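Local coordinates for triacylglycerol lipase (PDB 5AH1), which hydrolyses synthetic polyesters and probably triacylglycerols, as a zinc-binding esterase of the alpha/beta-hydrolase fold, at residues G233-D238 and L308-A313; T226-N231 and I390-P395. All blocks are in the same frame, centred on the assembly; numbering follows the deposited sequence.

Contact 1 (G233-D238 and L308-A313); sequences GTTLSD and LSTEGA. With K (potassium ion), chain D.
The short helix 235-239 meets the N-terminus of helix 310-317 in the alpha/beta-hydrolase domain: the carboxylate of Asp238, near the end of the first, grips Thr310, the first residue of the second. Asp238 OD1 takes Thr310 N on its syn lone pair at 2.9 Å, and OD2 takes the hydroxyl Thr310 OG1 at 2.7 Å, on its syn side but 19° out of the carboxylate plane. The short aspartate thus pairs both its oxygens with one residue, while Arg368 forms a salt bridge to OD2 and a hydrogen bond to Thr310 OG1. Each helix also has a hydroxyl N-cap: Thr234 OG1 accepts from Leu236 N (3.1 Å) and also bonds to Val386 O, and Ser309 OG accepts from Gly312 N (3.1 Å) and also bonds to Tyr306 O.

Earlier in both segments the backbones come together. Thr234 N donates to Leu308 O at 2.8 Å, almost straight along the carbonyl. Gly233 suits this approach because its CA lies 3.1 Å from Leu308 O, and a beta carbon there would collide with Ser309 O and Thr310 CA. The far end of the short helix 235-239 holds potassium, bound by Ser237 O at 2.8 Å, Asp238 O at 2.7 Å and Met240 O.

Contact 2 (T226-N231 and I390-P395); sequences TISTPN and ISQDGP
Asn231 ND2 donates to the backbone carbonyl Gln392 O at 3.3 Å, a rather bent bond (139° at the hydrogen) whose donor stands 63° out of the carbonyl plane. The same nitrogen gives a second bond to Thr226 OG1, also 3.3 Å, and both acceptors lie close to the amide plane, so one flat NH2 ties the strand end to the loop. Beside it, Asn231 CB rests 3.4 Å from Gly394 C. A water completes the junction: it accepts from Thr226 OG1 (2.9 Å) and Thr229 N (3.1 Å) and donates to Gln392 O (2.7 Å).

Thr229 O meets the Gln392 CA in a CA-H...O contact of 3.2 Å. From there the Gln392 side chain runs on extended, with CD anti to CA (chi2 -178°), which carries CD toward Ser228. Its OE1 lies 3.2 Å from Ser228 CA and accepts from Thr333 N.

Further out, Pro230 centres an inverse gamma turn that leads the chain from strand 221-227 to Asn231, a bend to which the restricted proline ring is suited. Arg189 of helix 183-197 holds Asn231 OD1, fixing from outside which end of the amide is the donor. Proton directions therefore follow around the junction: Thr226 OG1 receives from Asn231 ND2 and gives to the water, and Gln392 O accepts from both ND2 and the water.

Contact 1 is nested within the chain loop that contact 2 closes, and segments 226-231 and 233-238 are separated by Asp232 alone, so one run from the central strand 221-227 to helix 235-239 serves both. Their centres are 12 Å apart, yet they touch. Gly233 O and Ser391 OG, 2.6 Å apart, probably form a hydrogen bond, and Leu308 CD2 packs on Pro230 CG at 3.8 Å. Both contacts adjoin helix 183-197 and its preceding GxSxG turn, probably the nucleophile elbow: Leu308 touches Met183, and Thr229 OG1 bonds to the backbone of Ser182, the likely nucleophile. The potassium lies on the contact 1 side, and contact 2 contributes no ligand to it.

Contact 1 (G233-D238 and L308-A313)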
ATOM      1  N   GLY A 233      -7.269  -8.612  -1.570  1.00  6.64           N
ATOM      2  CA  GLY A 233      -8.051  -7.668  -2.352  1.00  6.98           C
ATOM      3  C   GLY A 233      -9.021  -6.870  -1.498  1.00  7.10           C
ATOM      4  O   GLY A 233      -9.109  -7.033  -0.276  1.00  7.86           O
ATOM      5  N   THR A 234      -9.744  -5.982  -2.150  1.00  7.21           N
ATOM      6  CA  THR A 234     -10.821  -5.268  -1.521  1.00  7.26           C
ATOM      7  C   THR A 234     -12.042  -5.322  -2.416  1.00  7.04           C
ATOM      8  O   THR A 234     -11.963  -5.098  -3.623  1.00  7.11           O
ATOM      9  CB  THR A 234     -10.464  -3.796  -1.227  1.00  7.49           C
ATOM     10  OG1 THR A 234     -11.669  -3.139  -0.859  1.00  7.87           O
ATOM     11  CG2 THR A 234      -9.806  -3.081  -2.424  1.00  8.62           C
ATOM     12  N   THR A 235     -13.190  -5.589  -1.803  1.00  7.27           N
ATOM     13  CA  THR A 235     -14.428  -5.634  -2.570  1.00  7.78           C
ATOM     14  C   THR A 235     -14.872  -4.252  -3.038  1.00  7.50           C
ATOM     15  O   THR A 235     -15.753  -4.153  -3.875  1.00  8.26           O
ATOM     16  CB  THR A 235     -15.563  -6.351  -1.829  1.00  8.68           C
ATOM     17  OG1 THR A 235     -15.929  -5.624  -0.655  1.00  8.05           O
ATOM     18  CG2 THR A 235     -15.181  -7.788  -1.490  1.00  9.55           C
ATOM     19  N   LEU A 236     -14.207  -3.199  -2.574  1.00  7.95           N
ATOM     20  CA  LEU A 236     -14.445  -1.872  -3.142  1.00  8.42           C
ATOM     21  C   LEU A 236     -14.094  -1.861  -4.626  1.00  7.19           C
ATOM     22  O   LEU A 236     -14.811  -1.270  -5.447  1.00  8.78           O
ATOM     23  CB  LEU A 236     -13.668  -0.787  -2.400  1.00  9.48           C
ATOM     24  CG  LEU A 236     -13.974   0.651  -2.836  1.00 11.05           C
ATOM     25  CD1 LEU A 236     -15.448   0.989  -2.658  1.00 12.63           C
ATOM     26  CD2 LEU A 236     -13.105   1.606  -2.065  1.00 10.69           C
ATOM     27  N   SER A 237     -13.009  -2.533  -5.004  1.00  7.63           N
ATOM     28  CA  SER A 237     -12.719  -2.660  -6.419  1.00  8.06           C
ATOM     29  C   SER A 237     -13.747  -3.566  -7.100  1.00  7.61           C
ATOM     30  O   SER A 237     -14.261  -3.226  -8.170  1.00  9.00           O
ATOM     31  CB  SER A 237     -11.308  -3.160  -6.691  1.00  8.80           C
ATOM     32  OG  SER A 237     -11.176  -3.317  -8.092  1.00  9.34           O
ATOM     33  N   ASP A 238     -14.048  -4.718  -6.509  1.00  7.43           N
ATOM     34  CA  ASP A 238     -14.994  -5.647  -7.117  1.00  7.97           C
ATOM     35  C   ASP A 238     -16.321  -4.961  -7.483  1.00  7.94           C
ATOM     36  O   ASP A 238     -16.870  -5.180  -8.556  1.00  9.11           O
ATOM     37  CB  ASP A 238     -15.322  -6.794  -6.173  1.00  9.06           C
ATOM     38  CG  ASP A 238     -14.133  -7.674  -5.830  1.00 10.57           C
ATOM     39  OD1 ASP A 238     -13.001  -7.411  -6.234  1.00 12.12           O
ATOM     40  OD2 ASP A 238     -14.347  -8.651  -5.088  1.00 13.94           O
ATOM     41  N   LEU A 308      -6.069  -4.885  -7.158  1.00  7.12           N
ATOM     42  CA  LEU A 308      -6.798  -4.603  -5.924  1.00  7.46           C
ATOM     43  C   LEU A 308      -8.054  -5.425  -5.736  1.00  7.04           C
ATOM     44  O   LEU A 308      -8.545  -5.535  -4.615  1.00  8.01           O
ATOM     45  CB  LEU A 308      -7.171  -3.124  -5.852  1.00  8.86           C
ATOM     46  CG  LEU A 308      -5.988  -2.169  -5.652  1.00  9.57           C
ATOM     47  CD1 LEU A 308      -6.410  -0.738  -5.906  1.00 11.18           C
ATOM     48  CD2 LEU A 308      -5.382  -2.298  -4.252  1.00 10.10           C
ATOM     49  N   SER A 309      -8.598  -5.952  -6.834  1.00  6.99           N
ATOM     50  CA  SER A 309      -9.818  -6.746  -6.752  1.00  6.83           C
ATOM     51  C   SER A 309      -9.520  -8.074  -6.070  1.00  6.88           C
ATOM     52  O   SER A 309      -8.363  -8.511  -6.017  1.00  7.07           O
ATOM     53  CB  SER A 309     -10.400  -7.002  -8.144  1.00  6.76           C
ATOM     54  OG  SER A 309      -9.638  -7.930  -8.898  1.00  7.09           O
ATOM     55  N   THR A 310     -10.544  -8.749  -5.560  1.00  7.22           N
ATOM     56  CA  THR A 310     -10.290 -10.019  -4.887  1.00  6.66           C
ATOM     57  C   THR A 310      -9.755 -11.067  -5.867  1.00  7.18           C
ATOM     58  O   THR A 310      -8.854 -11.827  -5.518  1.00  7.65           O
ATOM     59  CB  THR A 310     -11.523 -10.513  -4.121  1.00  8.09           C
ATOM     60  OG1 THR A 310     -12.624 -10.698  -5.011  1.00  8.74           O
ATOM     61  CG2 THR A 310     -11.899  -9.502  -3.015  1.00  8.67           C
ATOM     62  N   GLU A 311     -10.291 -11.113  -7.087  1.00  8.04           N
ATOM     63  CA  GLU A 311      -9.742 -12.005  -8.099  1.00  7.69           C
ATOM     64  C   GLU A 311      -8.250 -11.726  -8.368  1.00  6.35           C
ATOM     65  O   GLU A 311      -7.438 -12.652  -8.499  1.00  7.41           O
ATOM     66  CB  GLU A 311     -10.534 -11.843  -9.395  1.00  8.41           C
ATOM     67  CG  GLU A 311     -10.097 -12.751 -10.550  1.00  9.06           C
ATOM     68  CD  GLU A 311     -10.775 -12.395 -11.874  1.00 10.26           C
ATOM     69  OE1 GLU A 311     -11.071 -11.195 -12.076  1.00 10.14           O
ATOM     70  OE2 GLU A 311     -11.014 -13.310 -12.699  1.00 11.44           O
ATOM     71  N   GLY A 312      -7.903 -10.454  -8.525  1.00  7.20           N
ATOM     72  CA  GLY A 312      -6.546 -10.089  -8.876  1.00  7.13           C
ATOM     73  C   GLY A 312      -5.571 -10.310  -7.731  1.00  6.41           C
ATOM     74  O   GLY A 312      -4.435 -10.723  -7.954  1.00  7.74           O
ATOM     75  N   ALA A 313      -6.021 -10.048  -6.514  1.00  6.94           N
ATOM     76  CA  ALA A 313      -5.188 -10.276  -5.331  1.00  6.73           C
ATOM     77  C   ALA A 313      -4.969 -11.783  -5.155  1.00  6.98           C
ATOM     78  O   ALA A 313      -3.863 -12.218  -4.820  1.00  7.19           O
ATOM     79  CB  ALA A 313      -5.847  -9.678  -4.116  1.00  6.11           C
TER
HETATM   80  K     K D1457     -15.413  -4.085 -10.541  1.00 10.14           K
HETATM   81  O   HOH W   1     -12.690  -9.778  -8.203  1.00 10.56           O

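Contact 2 (T226-N231 and I390-P395)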
ATOM      1  N   THR A 226       2.867  -5.109   6.437  1.00  7.26           N
ATOM      2  CA  THR A 226       1.716  -4.563   5.716  1.00  7.35           C
ATOM      3  C   THR A 226       0.785  -3.889   6.712  1.00  6.88           C
ATOM      4  O   THR A 226       0.590  -4.377   7.821  1.00  8.45           O
ATOM      5  CB  THR A 226       0.974  -5.638   4.862  1.00  7.06           C
ATOM      6  OG1 THR A 226       0.229  -6.542   5.689  1.00  7.84           O
ATOM      7  CG2 THR A 226       1.941  -6.413   4.007  1.00  7.15           C
ATOM      8  N   ILE A 227       0.259  -2.729   6.318  1.00  6.79           N
ATOM      9  CA  ILE A 227      -0.628  -1.928   7.148  1.00  7.17           C
ATOM     10  C   ILE A 227      -1.836  -1.572   6.284  1.00  6.48           C
ATOM     11  O   ILE A 227      -1.698  -0.913   5.261  1.00  7.66           O
ATOM     12  CB  ILE A 227       0.065  -0.640   7.658  1.00  7.57           C
ATOM     13  CG1 ILE A 227       1.359  -0.952   8.414  1.00  9.01           C
ATOM     14  CG2 ILE A 227      -0.906   0.155   8.528  1.00  7.95           C
ATOM     15  CD1 ILE A 227       2.095   0.315   8.873  1.00  9.41           C
ATOM     16  N   SER A 228      -3.010  -2.030   6.700  1.00  6.80           N
ATOM     17  CA  SER A 228      -4.253  -1.763   5.966  1.00  8.11           C
ATOM     18  C   SER A 228      -4.216  -2.311   4.540  1.00  7.61           C
ATOM     19  O   SER A 228      -4.815  -1.750   3.615  1.00  8.83           O
ATOM     20  CB  SER A 228      -4.542  -0.261   5.910  1.00  8.79           C
ATOM     21  OG  SER A 228      -4.368   0.366   7.171  1.00  9.23           O
ATOM     22  N   THR A 229      -3.513  -3.416   4.356  1.00  7.19           N
ATOM     23  CA  THR A 229      -3.235  -3.913   3.013  1.00  6.49           C
ATOM     24  C   THR A 229      -4.310  -4.895   2.525  1.00  6.56           C
ATOM     25  O   THR A 229      -4.713  -5.790   3.271  1.00  6.78           O
ATOM     26  CB  THR A 229      -1.859  -4.598   2.972  1.00  6.85           C
ATOM     27  OG1 THR A 229      -0.860  -3.603   3.182  1.00  7.37           O
ATOM     28  CG2 THR A 229      -1.579  -5.316   1.642  1.00  7.35           C
ATOM     29  N   PRO A 230      -4.756  -4.734   1.269  1.00  6.46           N
ATOM     30  CA  PRO A 230      -5.670  -5.716   0.669  1.00  6.52           C
ATOM     31  C   PRO A 230      -4.923  -6.984   0.252  1.00  7.12           C
ATOM     32  O   PRO A 230      -4.725  -7.262  -0.924  1.00  7.28           O
ATOM     33  CB  PRO A 230      -6.221  -4.972  -0.538  1.00  6.73           C
ATOM     34  CG  PRO A 230      -5.087  -4.080  -0.959  1.00  7.08           C
ATOM     35  CD  PRO A 230      -4.446  -3.631   0.337  1.00  7.38           C
ATOM     36  N   ASN A 231      -4.465  -7.751   1.233  1.00  6.18           N
ATOM     37  CA  ASN A 231      -3.716  -8.955   0.917  1.00  5.88           C
ATOM     38  C   ASN A 231      -4.566 -10.000   0.175  1.00  6.63           C
ATOM     39  O   ASN A 231      -4.026 -10.806  -0.591  1.00  6.80           O
ATOM     40  CB  ASN A 231      -3.084  -9.554   2.174  1.00  6.53           C
ATOM     41  CG  ASN A 231      -1.820  -8.816   2.620  1.00  7.56           C
ATOM     42  OD1 ASN A 231      -0.885  -8.654   1.843  1.00  7.51           O
ATOM     43  ND2 ASN A 231      -1.781  -8.404   3.885  1.00  7.84           N
ATOM     44  N   ILE A 390     -11.011  -8.571   6.852  1.00  8.10           N
ATOM     45  CA  ILE A 390     -10.616  -9.966   6.710  1.00  7.93           C
ATOM     46  C   ILE A 390      -9.417 -10.116   5.771  1.00  7.74           C
ATOM     47  O   ILE A 390      -8.643 -11.054   5.892  1.00  7.97           O
ATOM     48  CB  ILE A 390     -11.820 -10.830   6.190  1.00  8.49           C
ATOM     49  CG1 ILE A 390     -11.497 -12.322   6.256  1.00  9.52           C
ATOM     50  CG2 ILE A 390     -12.223 -10.438   4.779  1.00  8.75           C
ATOM     51  CD1 ILE A 390     -12.655 -13.216   5.889  1.00 10.59           C
ATOM     52  N   SER A 391      -9.285  -9.186   4.825  1.00  6.90           N
ATOM     53  CA  SER A 391      -8.253  -9.243   3.802  1.00  6.40           C
ATOM     54  C   SER A 391      -6.884  -8.783   4.303  1.00  6.57           C
ATOM     55  O   SER A 391      -5.874  -9.047   3.668  1.00  6.48           O
ATOM     56  CB  SER A 391      -8.695  -8.332   2.662  1.00  7.02           C
ATOM     57  OG  SER A 391      -7.769  -8.329   1.602  1.00  7.19           O
ATOM     58  N   GLN A 392      -6.841  -8.136   5.470  1.00  7.56           N
ATOM     59  CA  GLN A 392      -5.662  -7.382   5.870  1.00  7.27           C
ATOM     60  C   GLN A 392      -4.596  -8.194   6.618  1.00  7.49           C
ATOM     61  O   GLN A 392      -3.424  -7.799   6.631  1.00  8.03           O
ATOM     62  CB  GLN A 392      -6.087  -6.161   6.697  1.00  7.11           C
ATOM     63  CG  GLN A 392      -6.900  -5.155   5.909  1.00  7.04           C
ATOM     64  CD  GLN A 392      -7.269  -3.952   6.739  1.00  7.95           C
ATOM     65  OE1 GLN A 392      -6.460  -3.478   7.531  1.00  7.88           O
ATOM     66  NE2 GLN A 392      -8.502  -3.470   6.614  1.00  8.56           N
ATOM     67  N   ASP A 393      -4.975  -9.319   7.223  1.00  7.79           N
ATOM     68  CA  ASP A 393      -4.029 -10.047   8.066  1.00  7.72           C
ATOM     69  C   ASP A 393      -2.983 -10.840   7.287  1.00  7.40           C
ATOM     70  O   ASP A 393      -1.992 -11.277   7.868  1.00  8.77           O
ATOM     71  CB  ASP A 393      -4.747 -10.930   9.108  1.00  8.57           C
ATOM     72  CG  ASP A 393      -5.550 -12.049   8.498  1.00  9.36           C
ATOM     73  OD1 ASP A 393      -5.642 -12.134   7.263  1.00  9.86           O
ATOM     74  OD2 ASP A 393      -6.097 -12.844   9.293  1.00 11.55           O
ATOM     75  N   GLY A 394      -3.187 -10.995   5.981  1.00  7.60           N
ATOM     76  CA  GLY A 394      -2.254 -11.732   5.162  1.00  6.77           C
ATOM     77  C   GLY A 394      -2.989 -12.408   4.036  1.00  7.29           C
ATOM     78  O   GLY A 394      -4.214 -12.476   4.057  1.00  7.72           O
ATOM     79  N   PRO A 395      -2.237 -12.889   3.046  1.00  7.01           N
ATOM     80  CA  PRO A 395      -2.856 -13.552   1.897  1.00  7.13           C
ATOM     81  C   PRO A 395      -3.398 -14.924   2.303  1.00  7.60           C
ATOM     82  O   PRO A 395      -2.686 -15.686   2.969  1.00  7.94           O
ATOM     83  CB  PRO A 395      -1.691 -13.677   0.921  1.00  7.83           C
ATOM     84  CG  PRO A 395      -0.477 -13.786   1.826  1.00  8.41           C
ATOM     85  CD  PRO A 395      -0.764 -12.835   2.939  1.00  8.12           C
TER
HETATM   86  O   HOH W   2      -2.249  -5.348   6.436  1.00  7.77           O